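Local coordinates for protein histidine acid phosphatase (Bifidobacterium longum subsp. infantis, PDB 6RXD) that probably removes phosphate groups from inositol polyphosphates such as phytate, and from 2,3-bisphosphoglycerate, as a multiple inositol polyphosphate phosphatase of the histidine acid phosphatase family, at residues 25-30 with 469-474; 35-40 with 448-453; 130-135 with 389-394; 465-470 with 490-495. All blocks are in the same frame, centred on the assembly; numbering follows the deposited sequence.

Interaction 1 of 4, residues 25-30 with 469-474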
loop_
_atom_site.group_PDB
_atom_site.type_symbol
_atom_site.label_atom_id
_atom_site.label_comp_id
_atom_site.label_asym_id
_atom_site.label_seq_id
_atom_site.Cartn_x
_atom_site.Cartn_y
_atom_site.Cartn_z
ATOM N N SER A 25 4.785 -21.843 -9.413
ATOM C CA SER A 25 5.201 -22.822 -10.416
ATOM C C SER A 25 4.181 -23.004 -11.539
ATOM O O SER A 25 4.438 -23.743 -12.491
ATOM C CB SER A 25 5.453 -24.180 -9.758
ATOM O OG SER A 25 4.249 -24.697 -9.211
ATOM N N SER A 26 3.031 -22.342 -11.437
ATOM C CA SER A 26 1.947 -22.588 -12.383
ATOM C C SER A 26 1.512 -21.374 -13.205
ATOM O O SER A 26 0.423 -21.377 -13.776
ATOM C CB SER A 26 0.735 -23.180 -11.661
ATOM O OG SER A 26 0.158 -22.231 -10.783
ATOM N N TYR A 27 2.353 -20.347 -13.292
ATOM C CA TYR A 27 1.993 -19.212 -14.142
ATOM C C TYR A 27 1.943 -19.703 -15.582
ATOM O O TYR A 27 2.774 -20.525 -15.995
ATOM C CB TYR A 27 3.011 -18.077 -14.013
ATOM C CG TYR A 27 3.057 -17.457 -12.635
ATOM C CD1 TYR A 27 1.892 -17.097 -11.975
ATOM C CD2 TYR A 27 4.268 -17.241 -11.996
ATOM C CE1 TYR A 27 1.927 -16.532 -10.710
ATOM C CE2 TYR A 27 4.316 -16.685 -10.734
ATOM C CZ TYR A 27 3.143 -16.330 -10.099
ATOM O OH TYR A 27 3.185 -15.771 -8.849
ATOM N N SER A 28 0.980 -19.210 -16.352
ATOM C CA SER A 28 0.807 -19.705 -17.717
ATOM C C SER A 28 2.029 -19.449 -18.603
ATOM O O SER A 28 2.723 -18.433 -18.453
ATOM C CB SER A 28 -0.454 -19.124 -18.355
ATOM O OG SER A 28 -0.262 -17.765 -18.714
ATOM N N LYS A 29 2.301 -20.383 -19.514
ATOM C CA LYS A 29 3.350 -20.204 -20.510
ATOM C C LYS A 29 2.824 -19.380 -21.687
ATOM O O LYS A 29 1.675 -19.523 -22.095
ATOM C CB LYS A 29 3.838 -21.563 -21.024
ATOM C CG LYS A 29 4.227 -22.545 -19.921
ATOM C CD LYS A 29 5.227 -21.929 -18.954
ATOM C CE LYS A 29 5.767 -22.960 -17.969
ATOM N NZ LYS A 29 6.682 -22.326 -16.976
ATOM N N ALA A 30 3.676 -18.528 -22.240
ATOM C CA ALA A 30 3.312 -17.779 -23.432
ATOM C C ALA A 30 3.099 -18.753 -24.583
ATOM O O ALA A 30 3.680 -19.848 -24.591
ATOM C CB ALA A 30 4.400 -16.769 -23.770
ATOM N N ARG A 469 1.227 -10.179 -20.114
ATOM C CA ARG A 469 0.485 -10.925 -19.096
ATOM C C ARG A 469 0.682 -10.223 -17.756
ATOM O O ARG A 469 1.779 -9.763 -17.469
ATOM C CB ARG A 469 1.039 -12.361 -19.034
ATOM C CG ARG A 469 0.485 -13.255 -17.942
ATOM C CD ARG A 469 1.326 -13.210 -16.649
ATOM N NE ARG A 469 2.717 -13.659 -16.788
ATOM C CZ ARG A 469 3.092 -14.927 -16.968
ATOM N NH1 ARG A 469 2.179 -15.878 -17.082
ATOM N NH2 ARG A 469 4.380 -15.242 -17.060
ATOM N N MET A 470 -0.372 -10.141 -16.941
ATOM C CA MET A 470 -0.302 -9.434 -15.655
ATOM C C MET A 470 -0.404 -10.349 -14.431
ATOM O O MET A 470 -1.172 -11.325 -14.433
ATOM C CB MET A 470 -1.407 -8.364 -15.574
ATOM C CG MET A 470 -1.597 -7.745 -14.170
ATOM S SD MET A 470 -2.515 -6.189 -14.210
ATOM C CE MET A 470 -3.951 -6.675 -15.194
ATOM N N LEU A 471 0.390 -10.026 -13.403
ATOM C CA LEU A 471 0.237 -10.573 -12.049
ATOM C C LEU A 471 -0.120 -9.431 -11.109
ATOM O O LEU A 471 0.463 -8.357 -11.198
ATOM C CB LEU A 471 1.543 -11.216 -11.558
ATOM C CG LEU A 471 2.270 -12.302 -12.355
ATOM C CD1 LEU A 471 3.310 -12.995 -11.458
ATOM C CD2 LEU A 471 1.341 -13.314 -12.956
ATOM N N TYR A 472 -1.075 -9.657 -10.205
ATOM C CA TYR A 472 -1.487 -8.660 -9.220
ATOM C C TYR A 472 -1.316 -9.339 -7.869
ATOM O O TYR A 472 -1.941 -10.379 -7.600
ATOM C CB TYR A 472 -2.954 -8.305 -9.449
ATOM C CG TYR A 472 -3.555 -7.238 -8.548
ATOM C CD1 TYR A 472 -2.775 -6.267 -7.924
ATOM C CD2 TYR A 472 -4.924 -7.216 -8.328
ATOM C CE1 TYR A 472 -3.364 -5.285 -7.103
ATOM C CE2 TYR A 472 -5.519 -6.261 -7.522
ATOM C CZ TYR A 472 -4.744 -5.298 -6.916
ATOM O OH TYR A 472 -5.371 -4.347 -6.143
ATOM N N ASN A 473 -0.431 -8.790 -7.043
ATOM C CA ASN A 473 -0.024 -9.438 -5.803
ATOM C C ASN A 473 0.404 -10.889 -6.047
ATOM O O ASN A 473 0.135 -11.795 -5.246
ATOM C CB ASN A 473 -1.135 -9.300 -4.749
ATOM C CG ASN A 473 -1.508 -7.844 -4.496
ATOM O OD1 ASN A 473 -0.657 -6.967 -4.593
ATOM N ND2 ASN A 473 -2.777 -7.581 -4.171
ATOM N N GLU A 474 1.089 -11.068 -7.176
ATOM C CA GLU A 474 1.644 -12.341 -7.625
ATOM C C GLU A 474 0.619 -13.422 -7.960
ATOM O O GLU A 474 0.966 -14.595 -8.100
ATOM C CB GLU A 474 2.752 -12.831 -6.686
ATOM C CG GLU A 474 4.075 -12.094 -6.950
ATOM C CD GLU A 474 5.163 -12.446 -5.959
ATOM O OE1 GLU A 474 5.029 -12.046 -4.784
ATOM O OE2 GLU A 474 6.153 -13.110 -6.352
HETATM O O HOH W 1 5.839 -14.876 -8.419
HETATM O O HOH W 2 5.270 -18.047 -17.450
#

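Interaction 2 of 4, residues 35-40 with 448-453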
loop_
_atom_site.group_PDB
_atom_site.type_symbol
_atom_site.label_atom_id
_atom_site.label_comp_id
_atom_site.label_asym_id
_atom_site.label_seq_id
_atom_site.Cartn_x
_atom_site.Cartn_y
_atom_site.Cartn_z
ATOM N N GLY A 35 8.960 -15.488 -26.905
ATOM C CA GLY A 35 9.995 -15.482 -25.882
ATOM C C GLY A 35 10.016 -14.147 -25.156
ATOM O O GLY A 35 9.533 -13.140 -25.684
ATOM N N PRO A 36 10.582 -14.127 -23.943
ATOM C CA PRO A 36 10.531 -12.933 -23.090
ATOM C C PRO A 36 11.375 -11.777 -23.630
ATOM O O PRO A 36 12.504 -12.007 -24.078
ATOM C CB PRO A 36 11.129 -13.430 -21.771
ATOM C CG PRO A 36 12.036 -14.569 -22.174
ATOM C CD PRO A 36 11.298 -15.245 -23.295
ATOM N N ILE A 37 10.843 -10.554 -23.591
ATOM C CA ILE A 37 11.637 -9.369 -23.949
ATOM C C ILE A 37 11.653 -8.263 -22.881
ATOM O O ILE A 37 12.508 -7.383 -22.917
ATOM C CB ILE A 37 11.195 -8.738 -25.280
ATOM C CG1 ILE A 37 9.718 -8.335 -25.225
ATOM C CG2 ILE A 37 11.450 -9.697 -26.447
ATOM C CD1 ILE A 37 9.326 -7.341 -26.322
ATOM N N TYR A 38 10.708 -8.283 -21.943
ATOM C CA TYR A 38 10.619 -7.189 -20.982
ATOM C C TYR A 38 9.795 -7.608 -19.778
ATOM O O TYR A 38 8.904 -8.450 -19.893
ATOM C CB TYR A 38 9.988 -5.956 -21.663
ATOM C CG TYR A 38 9.923 -4.719 -20.790
ATOM C CD1 TYR A 38 11.078 -3.996 -20.479
ATOM C CD2 TYR A 38 8.706 -4.263 -20.288
ATOM C CE1 TYR A 38 11.018 -2.858 -19.668
ATOM C CE2 TYR A 38 8.637 -3.133 -19.491
ATOM C CZ TYR A 38 9.785 -2.443 -19.178
ATOM O OH TYR A 38 9.689 -1.320 -18.371
ATOM N N THR A 39 10.092 -7.031 -18.620
ATOM C CA THR A 39 9.174 -7.155 -17.490
ATOM C C THR A 39 9.159 -5.859 -16.695
ATOM O O THR A 39 10.101 -5.079 -16.774
ATOM C CB THR A 39 9.540 -8.346 -16.584
ATOM O OG1 THR A 39 8.497 -8.551 -15.617
ATOM C CG2 THR A 39 10.874 -8.109 -15.864
ATOM N N GLU A 40 8.094 -5.603 -15.941
ATOM C CA GLU A 40 8.062 -4.370 -15.157
ATOM C C GLU A 40 7.109 -4.488 -13.988
ATOM O O GLU A 40 6.271 -5.380 -13.946
ATOM C CB GLU A 40 7.667 -3.176 -16.022
ATOM C CG GLU A 40 6.290 -3.297 -16.628
ATOM C CD GLU A 40 5.897 -2.065 -17.389
ATOM O OE1 GLU A 40 6.298 -0.952 -16.988
ATOM O OE2 GLU A 40 5.193 -2.209 -18.411
ATOM N N TRP A 448 3.960 -6.795 -15.011
ATOM C CA TRP A 448 3.593 -7.224 -16.361
ATOM C C TRP A 448 4.787 -7.906 -16.984
ATOM O O TRP A 448 5.911 -7.395 -16.882
ATOM C CB TRP A 448 3.245 -6.031 -17.254
ATOM C CG TRP A 448 1.958 -5.318 -16.948
ATOM C CD1 TRP A 448 1.075 -5.581 -15.939
ATOM C CD2 TRP A 448 1.427 -4.207 -17.672
ATOM N NE1 TRP A 448 0.024 -4.689 -15.993
ATOM C CE2 TRP A 448 0.219 -3.837 -17.050
ATOM C CE3 TRP A 448 1.859 -3.493 -18.794
ATOM C CZ2 TRP A 448 -0.567 -2.770 -17.509
ATOM C CZ3 TRP A 448 1.084 -2.432 -19.252
ATOM C CH2 TRP A 448 -0.120 -2.090 -18.611
ATOM N N ASP A 449 4.539 -9.030 -17.657
ATOM C CA ASP A 449 5.566 -9.695 -18.457
ATOM C C ASP A 449 5.258 -9.504 -19.932
ATOM O O ASP A 449 4.101 -9.608 -20.336
ATOM C CB ASP A 449 5.593 -11.193 -18.157
ATOM C CG ASP A 449 5.929 -11.494 -16.715
ATOM O OD1 ASP A 449 6.716 -10.741 -16.115
ATOM O OD2 ASP A 449 5.394 -12.481 -16.174
ATOM N N VAL A 450 6.292 -9.246 -20.735
ATOM C CA VAL A 450 6.091 -9.010 -22.159
ATOM C C VAL A 450 6.950 -9.959 -22.971
ATOM O O VAL A 450 8.161 -10.049 -22.757
ATOM C CB VAL A 450 6.442 -7.556 -22.550
ATOM C CG1 VAL A 450 6.130 -7.302 -24.029
ATOM C CG2 VAL A 450 5.682 -6.575 -21.674
ATOM N N TYR A 451 6.314 -10.678 -23.888
ATOM C CA TYR A 451 7.018 -11.617 -24.747
ATOM C C TYR A 451 6.825 -11.204 -26.201
ATOM O O TYR A 451 5.919 -10.428 -26.523
ATOM C CB TYR A 451 6.464 -13.030 -24.558
ATOM C CG TYR A 451 6.929 -13.801 -23.333
ATOM C CD1 TYR A 451 7.341 -15.119 -23.451
ATOM C CD2 TYR A 451 6.940 -13.228 -22.066
ATOM C CE1 TYR A 451 7.738 -15.854 -22.347
ATOM C CE2 TYR A 451 7.346 -13.963 -20.949
ATOM C CZ TYR A 451 7.737 -15.267 -21.101
ATOM O OH TYR A 451 8.137 -16.003 -20.006
ATOM N N ALA A 452 7.673 -11.717 -27.089
ATOM C CA ALA A 452 7.547 -11.386 -28.505
ATOM C C ALA A 452 7.911 -12.582 -29.352
ATOM O O ALA A 452 8.705 -13.430 -28.933
ATOM C CB ALA A 452 8.436 -10.192 -28.866
ATOM N N ARG A 453 7.315 -12.652 -30.536
ATOM C CA ARG A 453 7.706 -13.645 -31.525
ATOM C C ARG A 453 8.641 -12.958 -32.514
ATOM O O ARG A 453 8.323 -11.877 -33.033
ATOM C CB ARG A 453 6.468 -14.192 -32.240
ATOM C CG ARG A 453 6.786 -15.148 -33.369
ATOM C CD ARG A 453 5.524 -15.689 -34.007
ATOM N NE ARG A 453 5.827 -16.654 -35.065
ATOM C CZ ARG A 453 4.904 -17.273 -35.792
ATOM N NH1 ARG A 453 3.616 -17.023 -35.586
ATOM N NH2 ARG A 453 5.269 -18.135 -36.735
#

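Interaction 3 of 4, residues 130-135 with 389-394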
loop_
_atom_site.group_PDB
_atom_site.type_symbol
_atom_site.label_atom_id
_atom_site.label_comp_id
_atom_site.label_asym_id
_atom_site.label_seq_id
_atom_site.Cartn_x
_atom_site.Cartn_y
_atom_site.Cartn_z
ATOM N N GLY A 130 23.884 -7.575 -22.408
ATOM C CA GLY A 130 24.000 -6.200 -21.959
ATOM C C GLY A 130 22.681 -5.519 -21.641
ATOM O O GLY A 130 22.606 -4.292 -21.607
ATOM N N GLY A 131 21.639 -6.303 -21.396
ATOM C CA GLY A 131 20.344 -5.730 -21.065
ATOM C C GLY A 131 20.424 -5.073 -19.702
ATOM O O GLY A 131 21.116 -5.585 -18.824
ATOM N N THR A 132 19.740 -3.946 -19.516
ATOM C CA THR A 132 19.852 -3.225 -18.250
ATOM C C THR A 132 18.552 -3.187 -17.450
ATOM O O THR A 132 17.446 -3.315 -18.000
ATOM C CB THR A 132 20.389 -1.790 -18.439
ATOM O OG1 THR A 132 19.471 -1.037 -19.239
ATOM C CG2 THR A 132 21.757 -1.818 -19.126
ATOM N N ILE A 133 18.702 -3.001 -16.145
ATOM C CA ILE A 133 17.564 -2.966 -15.227
ATOM C C ILE A 133 17.438 -1.564 -14.635
ATOM O O ILE A 133 18.426 -0.995 -14.162
ATOM C CB ILE A 133 17.781 -3.967 -14.081
ATOM C CG1 ILE A 133 17.831 -5.401 -14.621
ATOM C CG2 ILE A 133 16.696 -3.835 -13.013
ATOM C CD1 ILE A 133 18.188 -6.441 -13.567
ATOM N N ALA A 134 16.236 -0.995 -14.660
ATOM C CA ALA A 134 16.024 0.330 -14.064
ATOM C C ALA A 134 15.247 0.205 -12.771
ATOM O O ALA A 134 14.153 -0.354 -12.763
ATOM C CB ALA A 134 15.284 1.248 -15.037
ATOM N N TYR A 135 15.819 0.709 -11.679
ATOM C CA TYR A 135 15.125 0.760 -10.395
ATOM C C TYR A 135 14.629 2.176 -10.172
ATOM O O TYR A 135 15.369 3.135 -10.392
ATOM C CB TYR A 135 16.083 0.376 -9.261
ATOM C CG TYR A 135 16.364 -1.105 -9.151
ATOM C CD1 TYR A 135 15.438 -1.958 -8.565
ATOM C CD2 TYR A 135 17.560 -1.648 -9.611
ATOM C CE1 TYR A 135 15.684 -3.309 -8.450
ATOM C CE2 TYR A 135 17.814 -3.014 -9.502
ATOM C CZ TYR A 135 16.868 -3.828 -8.917
ATOM O OH TYR A 135 17.093 -5.179 -8.792
ATOM N N GLY A 389 15.425 -0.450 -27.389
ATOM C CA GLY A 389 16.092 -0.054 -26.163
ATOM C C GLY A 389 16.680 -1.219 -25.397
ATOM O O GLY A 389 16.305 -2.376 -25.618
ATOM N N SER A 390 17.596 -0.922 -24.483
ATOM C CA SER A 390 18.331 -1.950 -23.756
ATOM C C SER A 390 17.799 -2.195 -22.346
ATOM O O SER A 390 18.335 -3.020 -21.618
ATOM C CB SER A 390 19.815 -1.580 -23.684
ATOM O OG SER A 390 20.386 -1.510 -24.980
ATOM N N THR A 391 16.762 -1.465 -21.953
ATOM C CA THR A 391 16.215 -1.650 -20.607
ATOM C C THR A 391 15.219 -2.804 -20.607
ATOM O O THR A 391 14.134 -2.696 -21.180
ATOM C CB THR A 391 15.567 -0.361 -20.081
ATOM O OG1 THR A 391 16.549 0.685 -20.073
ATOM C CG2 THR A 391 15.024 -0.562 -18.655
ATOM N N VAL A 392 15.597 -3.916 -19.979
ATOM C CA VAL A 392 14.777 -5.125 -20.022
ATOM C C VAL A 392 13.793 -5.201 -18.855
ATOM O O VAL A 392 12.902 -6.051 -18.843
ATOM C CB VAL A 392 15.634 -6.405 -20.038
ATOM C CG1 VAL A 392 16.456 -6.478 -21.313
ATOM C CG2 VAL A 392 16.538 -6.476 -18.808
ATOM N N ALA A 393 13.962 -4.324 -17.874
ATOM C CA ALA A 393 13.043 -4.301 -16.731
ATOM C C ALA A 393 13.012 -2.949 -16.053
ATOM O O ALA A 393 14.036 -2.266 -15.952
ATOM C CB ALA A 393 13.422 -5.398 -15.713
ATOM N N THR A 394 11.829 -2.564 -15.576
ATOM C CA THR A 394 11.700 -1.363 -14.773
ATOM C C THR A 394 10.974 -1.772 -13.508
ATOM O O THR A 394 9.824 -2.211 -13.577
ATOM C CB THR A 394 10.908 -0.273 -15.516
ATOM O OG1 THR A 394 11.520 -0.028 -16.792
ATOM C CG2 THR A 394 10.900 1.019 -14.713
#

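Interaction 4 of 4, residues 465-470 with 490-495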
loop_
_atom_site.group_PDB
_atom_site.type_symbol
_atom_site.label_atom_id
_atom_site.label_comp_id
_atom_site.label_asym_id
_atom_site.label_seq_id
_atom_site.Cartn_x
_atom_site.Cartn_y
_atom_site.Cartn_z
ATOM N N THR A 465 3.163 -8.457 -33.197
ATOM C CA THR A 465 2.824 -7.636 -32.043
ATOM C C THR A 465 3.240 -8.339 -30.753
ATOM O O THR A 465 2.945 -9.519 -30.574
ATOM C CB THR A 465 1.310 -7.406 -32.019
ATOM O OG1 THR A 465 0.918 -6.760 -33.241
ATOM C CG2 THR A 465 0.896 -6.558 -30.825
ATOM N N PRO A 466 3.911 -7.615 -29.840
ATOM C CA PRO A 466 4.293 -8.188 -28.539
ATOM C C PRO A 466 3.061 -8.516 -27.704
ATOM O O PRO A 466 1.990 -7.963 -27.945
ATOM C CB PRO A 466 5.064 -7.046 -27.857
ATOM C CG PRO A 466 5.475 -6.120 -28.983
ATOM C CD PRO A 466 4.384 -6.225 -30.001
ATOM N N ILE A 467 3.213 -9.410 -26.733
ATOM C CA ILE A 467 2.082 -9.818 -25.909
ATOM C C ILE A 467 2.417 -9.662 -24.431
ATOM O O ILE A 467 3.585 -9.680 -24.039
ATOM C CB ILE A 467 1.648 -11.262 -26.217
ATOM C CG1 ILE A 467 2.800 -12.239 -25.973
ATOM C CG2 ILE A 467 1.134 -11.368 -27.664
ATOM C CD1 ILE A 467 2.367 -13.700 -26.048
ATOM N N VAL A 468 1.385 -9.476 -23.613
ATOM C CA VAL A 468 1.596 -9.059 -22.238
ATOM C C VAL A 468 0.708 -9.859 -21.298
ATOM O O VAL A 468 -0.444 -10.147 -21.630
ATOM C CB VAL A 468 1.231 -7.557 -22.086
ATOM C CG1 VAL A 468 1.520 -7.037 -20.668
ATOM C CG2 VAL A 468 1.973 -6.684 -23.127
ATOM N N ARG A 469 1.227 -10.179 -20.114
ATOM C CA ARG A 469 0.485 -10.925 -19.096
ATOM C C ARG A 469 0.682 -10.223 -17.756
ATOM O O ARG A 469 1.779 -9.763 -17.469
ATOM C CB ARG A 469 1.039 -12.361 -19.034
ATOM C CG ARG A 469 0.485 -13.255 -17.942
ATOM C CD ARG A 469 1.326 -13.210 -16.649
ATOM N NE ARG A 469 2.717 -13.659 -16.788
ATOM C CZ ARG A 469 3.092 -14.927 -16.968
ATOM N NH1 ARG A 469 2.179 -15.878 -17.082
ATOM N NH2 ARG A 469 4.380 -15.242 -17.060
ATOM N N MET A 470 -0.372 -10.141 -16.941
ATOM C CA MET A 470 -0.302 -9.434 -15.655
ATOM C C MET A 470 -0.404 -10.349 -14.431
ATOM O O MET A 470 -1.172 -11.325 -14.433
ATOM C CB MET A 470 -1.407 -8.364 -15.574
ATOM C CG MET A 470 -1.597 -7.745 -14.170
ATOM S SD MET A 470 -2.515 -6.189 -14.210
ATOM C CE MET A 470 -3.951 -6.675 -15.194
ATOM N N SER A 490 -6.760 -17.691 -22.810
ATOM C CA SER A 490 -5.437 -17.129 -22.561
ATOM C C SER A 490 -5.521 -15.918 -21.644
ATOM O O SER A 490 -6.536 -15.211 -21.629
ATOM C CB SER A 490 -4.782 -16.716 -23.879
ATOM O OG SER A 490 -3.478 -16.208 -23.663
ATOM N N THR A 491 -4.449 -15.701 -20.881
ATOM C CA THR A 491 -4.277 -14.483 -20.085
ATOM C C THR A 491 -3.217 -13.570 -20.683
ATOM O O THR A 491 -2.759 -12.635 -20.024
ATOM C CB THR A 491 -3.878 -14.809 -18.634
ATOM O OG1 THR A 491 -2.774 -15.715 -18.649
ATOM C CG2 THR A 491 -5.040 -15.441 -17.892
ATOM N N TRP A 492 -2.813 -13.849 -21.923
ATOM C CA TRP A 492 -1.892 -12.986 -22.655
ATOM C C TRP A 492 -2.672 -12.083 -23.604
ATOM O O TRP A 492 -3.641 -12.522 -24.221
ATOM C CB TRP A 492 -0.874 -13.826 -23.441
ATOM C CG TRP A 492 -0.004 -14.632 -22.542
ATOM C CD1 TRP A 492 -0.301 -15.844 -21.974
ATOM C CD2 TRP A 492 1.306 -14.283 -22.083
ATOM N NE1 TRP A 492 0.742 -16.262 -21.183
ATOM C CE2 TRP A 492 1.743 -15.322 -21.233
ATOM C CE3 TRP A 492 2.151 -13.186 -22.302
ATOM C CZ2 TRP A 492 2.994 -15.304 -20.603
ATOM C CZ3 TRP A 492 3.392 -13.166 -21.681
ATOM C CH2 TRP A 492 3.804 -14.221 -20.842
ATOM N N TYR A 493 -2.221 -10.830 -23.726
ATOM C CA TYR A 493 -2.903 -9.816 -24.533
ATOM C C TYR A 493 -1.915 -9.083 -25.424
ATOM O O TYR A 493 -0.809 -8.738 -24.985
ATOM C CB TYR A 493 -3.538 -8.775 -23.615
ATOM C CG TYR A 493 -4.616 -9.316 -22.721
ATOM C CD1 TYR A 493 -5.948 -9.084 -23.012
ATOM C CD2 TYR A 493 -4.304 -10.070 -21.590
ATOM C CE1 TYR A 493 -6.955 -9.571 -22.188
ATOM C CE2 TYR A 493 -5.313 -10.566 -20.753
ATOM C CZ TYR A 493 -6.627 -10.310 -21.064
ATOM O OH TYR A 493 -7.629 -10.784 -20.250
ATOM N N LYS A 494 -2.328 -8.795 -26.656
ATOM C CA LYS A 494 -1.498 -7.997 -27.557
ATOM C C LYS A 494 -1.280 -6.596 -27.000
ATOM O O LYS A 494 -2.188 -6.006 -26.392
ATOM C CB LYS A 494 -2.154 -7.869 -28.924
ATOM C CG LYS A 494 -2.037 -9.094 -29.812
ATOM C CD LYS A 494 -2.455 -8.721 -31.236
ATOM C CE LYS A 494 -2.412 -9.937 -32.168
ATOM N NZ LYS A 494 -2.898 -9.603 -33.554
ATOM N N LEU A 495 -0.082 -6.064 -27.223
ATOM C CA LEU A 495 0.228 -4.700 -26.806
ATOM C C LEU A 495 -0.713 -3.697 -27.472
ATOM O O LEU A 495 -1.149 -2.728 -26.845
ATOM C CB LEU A 495 1.684 -4.367 -27.137
ATOM C CG LEU A 495 2.165 -2.959 -26.775
ATOM C CD1 LEU A 495 2.121 -2.735 -25.280
ATOM C CD2 LEU A 495 3.577 -2.752 -27.304
HETATM O O HOH W 3 -1.418 -7.522 -34.462
HETATM O O HOH W 4 -2.850 -10.912 -17.866
#

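Interaction 1 of 4, residues 25-30 with 469-474
Tyr27 OH is held by two partners: it donates to Glu474 O at 2.6 Å and accepts from a water at 2.8 Å. That water also donates to Glu474 OE2, 2.7 Å away, so backbone and carboxylate of one residue grip the same phenol. Glu474 O lies at the ring edge, in the plane of the phenol, whereas Leu471 covers a face: its CD1 stands 3.9 Å from the ring centroid, shifted toward the rim beside CZ, in a CH-pi contact. A chi1 of -65° sets Tyr27 CG anti to the carbonyl carbon. The Tyr27 and Leu471 side chains cross at about a right angle. An alanine here would probably leave Glu474 O without this donor and open a gap above Leu471 CD1.

At Ser28, the residue after Tyr27, the carbonyl O accepts from Arg469 NH1 at 3.0 Å, the donor lying in the carbonyl plane on a lone pair. A second water joins the same oxygen (2.8 Å) to Arg469 NH2. The arginine chain is bent at chi2 and chi3, and its NE and NH1 form salt bridges with Asp449 and Glu476; Ser28 OG bonds to Glu476 as well. Glu474 is in turn engaged by Arg114 and Tyr16. The geometry is that of an irregular N-terminal segment packed on strand 467-472, which belongs to the mixed sheet of the histidine phosphatase fold.

Interaction 2 of 4, residues 35-40 with 448-453
A classic beta bulge interrupts the antiparallel pairing of strands 34-44 and 445-453, neighbours in the mixed sheet of the histidine phosphatase fold. Its evidence is the fork at Val450 O, which accepts from both Ile37 N (2.9 Å) and Tyr38 N (3.2 Å); the first bond is in the carbonyl plane and nearly straight at 174°, the second longer and more bent. The register consequently slips by one residue between the pairs Pro36-Tyr451 and Tyr38-Val450.

Beside the bulge, Ile37 CG1 reaches Val450 CG1 at 3.9 Å, while its CG2 meets Ala452 CB. Further along, Glu40 and Trp448 run side by side with carboxylate and indole planes 89° apart, OE2 lying 3.6 Å from CE3; the other carboxylate oxygen is in a salt bridge with Arg396. Thr39 and Asp449 likewise point the same way, and OG1, anti to the backbone N, lies 2.9 Å from Asp449 OD1 and 3.1 Å from Trp448 O. Arg118 and Arg469 both form salt bridges with the aspartate. On the other side of the bulge Tyr451 lays a ring face against Pro36: CA sits over the ring centre, and CB makes a CH-pi contact 4.0 Å from the centroid, 15° off the ring normal.

Interaction 3 of 4, residues 130-135 with 389-394
Thr132 crosses Thr391 at about a right angle, with the two OG1 atoms 3.5 Å apart in what is at most a weak hydrogen bond. Thr132 OG1, set between its own backbone N and carbonyl carbon (chi1 63°), also comes within 3.3 Å of Ser390 O, again a weak approach. The firm bond to that oxygen is from Thr132 N, at 2.7 Å and nearly straight (172°). On the same face of the sheet, Thr391 CG2 continues past Thr132 O to meet Ala134 CB at 4.1 Å.

The backbones run parallel, their short axes 26° apart. Val392 N donates to Thr132 O at 2.8 Å and Ala134 N to Ala393 O at 2.9 Å, but a beta bulge shifts the register by one between them. Val392 CG2 packs at 3.4 Å from Thr132 O. Ala393 N, next to the extra residue Val392, is buried with no partner in the model, which is consistent with a polar cost for the slip. Val392 CG1 also lies against Gly131 CA, where a side chain on the glycine would collide with it.

Phe123 of helix 120-129 touches Ile133, Val392 and Ala393, while Thr394 meets helix 372-386 through Thr381; strand 391-398 pairs with 132-137 here and, through Val392 and Thr39, with 34-44.

Interaction 4 of 4, residues 465-470 with 490-495
Thr465 begins the contact with its methyl: CG2, anti to the backbone N, packs 3.8 Å from Lys494 CB as the two side chains cross at about a right angle. Its OG1 shares a water with Lys494 NZ, an ammonium that also donates to the carbonyls of Asp512 and Arg514. Pro466 O then accepts from Leu495 N at 2.9 Å, just where helix 495-501 starts with Lys494 as N-cap residue. Ile467 sets CD1 3.8 Å from Trp492 CE3, obliquely to the indole.

Ile467 with Lys494 and Val468 with Tyr493 pair as antiparallel strands, adding the short strand 493-494 to the mixed sheet; the hydrogen bonds are at Val468, whose N donates to Tyr493 O (2.7 Å) and whose O accepts from Tyr493 N (2.8 Å).

Arg469 turns its aliphatic part to the indole face. CB sits 3.4 Å from the centroid of the six-membered ring, 7° off the normal, while CZ2 of Trp492 lies over the centre of the guanidinium, itself held by a salt bridge to Asp449, the planes 46° apart. An alanine in place of Trp492 would probably leave one guanidinium face and Ile467 CD1 without this cover, opening a gap beside the strand. One residue further, a water links Met470 N to Thr491 O, accepting from the first and donating to the second.

In the fold
All four contacts reach one mixed sheet. From interaction 3 the order runs 132-137, 391-398, 34-44, 445-453, 467-472 and 493-494, so interactions 3, 2 and 4 join every second interface along this order while interaction 1 lays the N-terminal loop over strand 467-472. Centres of interactions 2 and 4 are 9 Å apart, those of 1 and 3 about 21 Å. Along the chain, interaction 3 nests within 2 and 2 within 1, whereas 4 closes locally, sharing Arg469 and Met470 with 1. Direct links include Arg469 to Asp449 and Tyr38 to Thr394. In interactions 2 and 3, strands 408 and 254 residues apart are brought into one sheet.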